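Local coordinates for protein MTH0777 (Methanothermobacter thermautotrophicus, PDB 1KJN) that is of unknown function, a member of the DUF1890 family whose chain folds into a parallel beta sheet flanked by helices, at residues 76-82 against 101-107; 38-44 against 61-67. All coordinates share one frame. Numbering follows the deposited sequence.

Interaction 1 (76-82 against 101-107); sequences EGDYEFL and ILNTETL
Two short backbone hydrogen bonds start the parallel pairing of strands 81-86 and 105-111: Leu-82 N to Glu-105 O at 2.9 Å and Leu-107 N to Leu-82 O at 2.7 Å, with Leu-82 level with Thr-106 (CA-CA 4.6 Å). Thr-106 CA adds a CA-H...O contact to Leu-82 O (3.2 Å). Ahead of the strands, water 2 joins Gly-77 N (2.8 Å), Tyr-79 O (2.8 Å) and Leu-102 O (2.7 Å), tying the incoming loop to the end of helix 89-102. There Asn-103 leaves helical geometry with positive phi (46/51), and its ND2 donates to Glu-76 OE2 (3.2 Å). Gly-77 also has positive phi (95/-10), a conformation in which a CB would collide with the carbonyl O of Glu-76. Packing follows: Leu-102 (mt) sets its CD2 3.9 Å from Tyr-79 CD2, at the ring edge, and CD1 4.2 Å from Leu-82 CD2, while Phe-81 (chi1 t) brings CZ to 3.7 Å from Leu-107 CB. Leu-82 faces helix 89-102, and on the opposite face of the sheet Phe-81 meets Phe-152 of helix 143-153. At this beta-alpha-beta crossover base, strand pairing and apolar packing fix register, while water and Glu-76/Asn-103 satisfy the exposed polar turn.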
loop_
_atom_site.group_PDB
_atom_site.type_symbol
_atom_site.label_atom_id
_atom_site.label_comp_id
_atom_site.label_asym_id
_atom_site.label_seq_id
_atom_site.Cartn_x
_atom_site.Cartn_y
_atom_site.Cartn_z
ATOM N N GLU A 76 4.918 3.754 29.987
ATOM C CA GLU A 76 4.104 2.578 30.285
ATOM C C GLU A 76 2.664 3.007 30.568
ATOM O O GLU A 76 2.429 4.045 31.192
ATOM C CB GLU A 76 4.680 1.796 31.483
ATOM C CG GLU A 76 3.798 0.592 31.933
ATOM C CD GLU A 76 4.549 -0.497 32.702
ATOM O OE1 GLU A 76 5.796 -0.551 32.655
ATOM O OE2 GLU A 76 3.876 -1.344 33.332
ATOM N N GLY A 77 1.714 2.243 30.038
ATOM C CA GLY A 77 0.310 2.549 30.237
ATOM C C GLY A 77 -0.345 3.364 29.134
ATOM O O GLY A 77 -1.569 3.522 29.124
ATOM N N ASP A 78 0.442 3.893 28.203
ATOM C CA ASP A 78 -0.144 4.696 27.121
ATOM C C ASP A 78 -0.891 3.857 26.074
ATOM O O ASP A 78 -1.630 4.406 25.250
ATOM C CB ASP A 78 0.919 5.545 26.413
ATOM C CG ASP A 78 1.484 6.665 27.288
ATOM O OD1 ASP A 78 0.918 6.997 28.350
ATOM O OD2 ASP A 78 2.508 7.236 26.883
ATOM N N TYR A 79 -0.675 2.545 26.086
ATOM C CA TYR A 79 -1.326 1.652 25.127
ATOM C C TYR A 79 -1.617 0.286 25.744
ATOM O O TYR A 79 -0.841 -0.215 26.543
ATOM C CB TYR A 79 -0.449 1.471 23.877
ATOM C CG TYR A 79 -0.241 2.742 23.074
ATOM C CD1 TYR A 79 -1.148 3.112 22.082
ATOM C CD2 TYR A 79 0.838 3.585 23.322
ATOM C CE1 TYR A 79 -0.995 4.277 21.366
ATOM C CE2 TYR A 79 1.003 4.772 22.599
ATOM C CZ TYR A 79 0.077 5.106 21.624
ATOM O OH TYR A 79 0.208 6.267 20.906
ATOM N N GLU A 80 -2.735 -0.311 25.342
ATOM C CA GLU A 80 -3.166 -1.615 25.832
ATOM C C GLU A 80 -2.736 -2.751 24.891
ATOM O O GLU A 80 -2.829 -3.926 25.234
ATOM C CB GLU A 80 -4.693 -1.623 26.007
ATOM C CG GLU A 80 -5.221 -0.807 27.197
ATOM C CD GLU A 80 -4.868 0.682 27.140
ATOM O OE1 GLU A 80 -5.292 1.367 26.186
ATOM O OE2 GLU A 80 -4.172 1.179 28.057
ATOM N N PHE A 81 -2.272 -2.392 23.701
ATOM C CA PHE A 81 -1.835 -3.386 22.725
ATOM C C PHE A 81 -0.715 -2.819 21.856
ATOM O O PHE A 81 -0.749 -1.659 21.484
ATOM C CB PHE A 81 -3.015 -3.819 21.843
ATOM C CG PHE A 81 -2.679 -4.941 20.895
ATOM C CD1 PHE A 81 -2.725 -4.747 19.507
ATOM C CD2 PHE A 81 -2.307 -6.195 21.386
ATOM C CE1 PHE A 81 -2.392 -5.794 18.624
ATOM C CE2 PHE A 81 -1.972 -7.252 20.512
ATOM C CZ PHE A 81 -2.020 -7.054 19.132
ATOM N N LEU A 82 0.256 -3.659 21.514
ATOM C CA LEU A 82 1.382 -3.249 20.685
ATOM C C LEU A 82 1.593 -4.237 19.537
ATOM O O LEU A 82 1.749 -5.440 19.748
ATOM C CB LEU A 82 2.664 -3.154 21.537
ATOM C CG LEU A 82 4.022 -2.925 20.859
ATOM C CD1 LEU A 82 4.023 -1.626 20.039
ATOM C CD2 LEU A 82 5.110 -2.902 21.922
ATOM N N ILE A 101 9.143 -0.550 27.033
ATOM C CA ILE A 101 8.507 0.636 27.573
ATOM C C ILE A 101 7.025 0.409 27.899
ATOM O O ILE A 101 6.546 0.801 28.966
ATOM C CB ILE A 101 8.602 1.792 26.569
ATOM C CG1 ILE A 101 10.063 2.225 26.397
ATOM C CG2 ILE A 101 7.672 2.948 26.993
ATOM C CD1 ILE A 101 10.278 3.246 25.276
ATOM N N LEU A 102 6.296 -0.212 26.969
ATOM C CA LEU A 102 4.862 -0.443 27.160
ATOM C C LEU A 102 4.461 -1.609 28.053
ATOM O O LEU A 102 3.397 -1.558 28.673
ATOM C CB LEU A 102 4.148 -0.519 25.810
ATOM C CG LEU A 102 4.073 0.827 25.101
ATOM C CD1 LEU A 102 3.669 0.638 23.624
ATOM C CD2 LEU A 102 3.118 1.746 25.832
ATOM N N ASN A 103 5.270 -2.672 28.076
ATOM C CA ASN A 103 4.997 -3.841 28.929
ATOM C C ASN A 103 3.525 -4.288 28.825
ATOM O O ASN A 103 2.846 -4.478 29.841
ATOM C CB ASN A 103 5.354 -3.482 30.391
ATOM C CG ASN A 103 5.197 -4.653 31.361
ATOM O OD1 ASN A 103 5.516 -5.795 31.037
ATOM N ND2 ASN A 103 4.726 -4.357 32.572
ATOM N N THR A 104 3.036 -4.466 27.600
ATOM C CA THR A 104 1.645 -4.853 27.392
ATOM C C THR A 104 1.521 -6.013 26.408
ATOM O O THR A 104 2.529 -6.613 26.026
ATOM C CB THR A 104 0.840 -3.662 26.877
ATOM O OG1 THR A 104 -0.556 -3.971 26.914
ATOM C CG2 THR A 104 1.252 -3.311 25.439
ATOM N N GLU A 105 0.286 -6.356 26.034
ATOM C CA GLU A 105 0.068 -7.440 25.075
ATOM C C GLU A 105 0.734 -6.997 23.778
ATOM O O GLU A 105 0.424 -5.938 23.242
ATOM C CB GLU A 105 -1.426 -7.709 24.860
ATOM C CG GLU A 105 -1.675 -8.895 23.941
ATOM C CD GLU A 105 -3.143 -9.299 23.852
ATOM O OE1 GLU A 105 -3.974 -8.483 23.397
ATOM O OE2 GLU A 105 -3.460 -10.450 24.217
ATOM N N THR A 106 1.649 -7.819 23.286
ATOM C CA THR A 106 2.417 -7.480 22.100
ATOM C C THR A 106 2.352 -8.515 20.974
ATOM O O THR A 106 2.324 -9.721 21.223
ATOM C CB THR A 106 3.888 -7.278 22.505
ATOM O OG1 THR A 106 3.958 -6.292 23.549
ATOM C CG2 THR A 106 4.731 -6.840 21.308
ATOM N N LEU A 107 2.421 -8.026 19.736
ATOM C CA LEU A 107 2.358 -8.883 18.568
ATOM C C LEU A 107 3.412 -8.545 17.539
ATOM O O LEU A 107 3.549 -7.389 17.122
ATOM C CB LEU A 107 0.972 -8.798 17.916
ATOM C CG LEU A 107 0.831 -9.515 16.567
ATOM C CD1 LEU A 107 1.028 -11.016 16.742
ATOM C CD2 LEU A 107 -0.518 -9.212 15.926
HETATM O O HOH W 1 1.444 -1.992 31.662
HETATM O O HOH W 2 1.295 0.092 28.350
HETATM O O HOH W 3 -4.874 -5.876 24.625
#

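Interaction 2 (38-44 against 61-67); sequences RVTVTAN and TDEMVDL
Arg-38 opens the strand with a side chain extended through chi2 (t, t), then bent at chi3 (99°) so that a guanidinium face lies over Asp-62 CB (NH1 to CB 3.7 Å); NH2 makes a salt bridge to Glu-63 OE2 (2.8 Å) and donates to water 4 (2.7 Å). At Val-39 the backbone N donates to Asp-62 OD2 (2.6 Å), a carboxylate replacing a strand carbonyl, and Val-39 O receives both Asp-62 N (3.0 Å) and Glu-63 N (3.3 Å). Asp-62 OD1 forms a salt bridge with Lys-33 of helix 21-34. Thr-40 pairs with Glu-63 (CA-CA 4.6 Å) and Val-41 with Met-64, a selenomethionine (4.7 Å). Val-41 spends both backbone groups on 63-66, N to Glu-63 O (2.8 Å) and O from Val-65 N (3.0 Å), while its CB packs 3.7 Å from Met-64 CG and its CG2 3.6 Å from Thr-61 CG2. Thr-42 donates OG1 to Val-65 O (2.8 Å). Ala-43 O takes Leu-67 N (3.2 Å). Asn-44 and Asp-66 are N-caps, bonding Ala-47 N and Ser-69 N. Segment axes approach to 4.5 Å and diverge from parallel by 25°; with helix 45-54 between, the strands form a beta-alpha-beta unit of a Rossmann-like alpha/beta fold.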
loop_
_atom_site.group_PDB
_atom_site.type_symbol
_atom_site.label_atom_id
_atom_site.label_comp_id
_atom_site.label_asym_id
_atom_site.label_seq_id
_atom_site.Cartn_x
_atom_site.Cartn_y
_atom_site.Cartn_z
ATOM N N ARG A 38 -8.293 2.681 19.456
ATOM C CA ARG A 38 -7.903 3.915 18.783
ATOM C C ARG A 38 -6.490 3.483 18.358
ATOM O O ARG A 38 -5.730 2.994 19.188
ATOM C CB ARG A 38 -7.830 5.078 19.762
ATOM C CG ARG A 38 -8.001 6.417 19.101
ATOM C CD ARG A 38 -7.786 7.545 20.087
ATOM N NE ARG A 38 -6.436 8.084 19.973
ATOM C CZ ARG A 38 -6.078 8.998 19.077
ATOM N NH1 ARG A 38 -6.975 9.477 18.228
ATOM N NH2 ARG A 38 -4.817 9.399 19.001
ATOM N N VAL A 39 -6.157 3.572 17.074
ATOM C CA VAL A 39 -4.847 3.110 16.634
ATOM C C VAL A 39 -3.872 4.177 16.217
ATOM O O VAL A 39 -4.146 4.970 15.319
ATOM C CB VAL A 39 -4.937 2.130 15.429
ATOM C CG1 VAL A 39 -3.554 1.522 15.143
ATOM C CG2 VAL A 39 -5.959 1.036 15.687
ATOM N N THR A 40 -2.689 4.118 16.810
ATOM C CA THR A 40 -1.631 5.045 16.463
ATOM C C THR A 40 -0.592 4.276 15.658
ATOM O O THR A 40 -0.180 3.183 16.045
ATOM C CB THR A 40 -0.957 5.631 17.714
ATOM O OG1 THR A 40 -1.882 6.478 18.408
ATOM C CG2 THR A 40 0.293 6.430 17.333
ATOM N N VAL A 41 -0.196 4.832 14.523
ATOM C CA VAL A 41 0.822 4.214 13.675
ATOM C C VAL A 41 2.118 5.022 13.823
ATOM O O VAL A 41 2.098 6.264 13.771
ATOM C CB VAL A 41 0.404 4.220 12.182
ATOM C CG1 VAL A 41 1.526 3.665 11.320
ATOM C CG2 VAL A 41 -0.884 3.405 11.969
ATOM N N THR A 42 3.239 4.331 13.996
ATOM C CA THR A 42 4.520 5.024 14.129
ATOM C C THR A 42 5.548 4.341 13.232
ATOM O O THR A 42 5.620 3.113 13.193
ATOM C CB THR A 42 5.013 5.058 15.610
ATOM O OG1 THR A 42 6.229 5.811 15.692
ATOM C CG2 THR A 42 5.258 3.639 16.153
ATOM N N ALA A 43 6.301 5.142 12.477
ATOM C CA ALA A 43 7.295 4.623 11.546
ATOM C C ALA A 43 8.164 5.750 10.972
ATOM O O ALA A 43 8.040 6.912 11.388
ATOM C CB ALA A 43 6.591 3.891 10.410
ATOM N N ASN A 44 9.043 5.388 10.028
ATOM C CA ASN A 44 9.952 6.338 9.390
ATOM C C ASN A 44 9.177 7.184 8.380
ATOM O O ASN A 44 8.079 6.816 7.986
ATOM C CB ASN A 44 11.197 5.620 8.772
ATOM C CG ASN A 44 10.914 4.899 7.418
ATOM O OD1 ASN A 44 9.788 4.872 6.923
ATOM N ND2 ASN A 44 11.973 4.326 6.821
ATOM N N THR A 61 -6.889 4.587 10.365
ATOM C CA THR A 61 -5.949 4.831 11.464
ATOM C C THR A 61 -6.403 6.110 12.149
ATOM O O THR A 61 -7.120 6.914 11.557
ATOM C CB THR A 61 -4.490 5.028 10.993
ATOM O OG1 THR A 61 -4.406 6.223 10.209
ATOM C CG2 THR A 61 -4.006 3.830 10.176
ATOM N N ASP A 62 -5.959 6.327 13.377
ATOM C CA ASP A 62 -6.386 7.511 14.105
ATOM C C ASP A 62 -5.329 8.579 14.282
ATOM O O ASP A 62 -5.616 9.783 14.249
ATOM C CB ASP A 62 -6.941 7.081 15.461
ATOM C CG ASP A 62 -8.075 6.091 15.313
ATOM O OD1 ASP A 62 -9.126 6.490 14.779
ATOM O OD2 ASP A 62 -7.900 4.906 15.671
ATOM N N GLU A 63 -4.096 8.130 14.434
ATOM C CA GLU A 63 -2.994 9.034 14.656
ATOM C C GLU A 63 -1.723 8.433 14.069
ATOM O O GLU A 63 -1.613 7.217 13.894
ATOM C CB GLU A 63 -2.845 9.238 16.172
ATOM C CG GLU A 63 -1.830 10.286 16.582
ATOM C CD GLU A 63 -1.639 10.389 18.088
ATOM O OE1 GLU A 63 -1.058 11.404 18.530
ATOM O OE2 GLU A 63 -2.031 9.454 18.833
HETATM N N MSE A 64 -0.767 9.297 13.762
HETATM C CA MSE A 64 0.516 8.878 13.224
HETATM C C MSE A 64 1.618 9.764 13.775
HETATM O O MSE A 64 1.469 10.977 13.796
HETATM C CB MSE A 64 0.506 8.941 11.712
HETATM C CG MSE A 64 -0.127 7.723 11.093
HETATM SE SE MSE A 64 0.105 7.833 9.236
HETATM C CE MSE A 64 -1.116 9.299 8.988
ATOM N N VAL A 65 2.723 9.145 14.190
ATOM C CA VAL A 65 3.854 9.844 14.788
ATOM C C VAL A 65 5.166 9.208 14.330
ATOM O O VAL A 65 5.252 7.993 14.216
ATOM C CB VAL A 65 3.840 9.699 16.328
ATOM C CG1 VAL A 65 4.788 10.697 16.971
ATOM C CG2 VAL A 65 2.444 9.856 16.876
ATOM N N ASP A 66 6.192 10.032 14.126
ATOM C CA ASP A 66 7.521 9.558 13.723
ATOM C C ASP A 66 8.134 8.660 14.819
ATOM O O ASP A 66 7.867 8.843 16.012
ATOM C CB ASP A 66 8.405 10.777 13.401
ATOM C CG ASP A 66 9.866 10.543 13.687
ATOM O OD1 ASP A 66 10.305 10.942 14.785
ATOM O OD2 ASP A 66 10.576 9.963 12.830
ATOM N N LEU A 67 8.930 7.673 14.419
ATOM C CA LEU A 67 9.538 6.738 15.379
ATOM C C LEU A 67 10.229 7.375 16.572
ATOM O O LEU A 67 9.919 7.053 17.716
ATOM C CB LEU A 67 10.530 5.809 14.684
ATOM C CG LEU A 67 9.976 4.697 13.806
ATOM C CD1 LEU A 67 11.080 4.152 12.913
ATOM C CD2 LEU A 67 9.386 3.608 14.667
HETATM O O HOH W 4 -4.919 11.354 17.108
#

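Overall arrangement
Interactions 1 and 2 belong to one parallel sheet of strand order 3-2-1-4-5-6, their centres about 14 Å apart on either side of strand 8-12, which pairs with both 38-43 and 81-86. Each joins consecutive strands of a beta-alpha-beta unit, and both are partly buried. Interaction 2 pairs an outermost strand within the chain, 63-66, along most of its length, with charge at the start and N-caps at the finish. Interaction 1 catches only the beginning of an inner pair, so much of its area comes from the loop and helix end before the strands, bridged by water. They meet directly where a weak, probable hydrogen bond joins Tyr-79 OH and Thr-40 OG1 (3.3 Å).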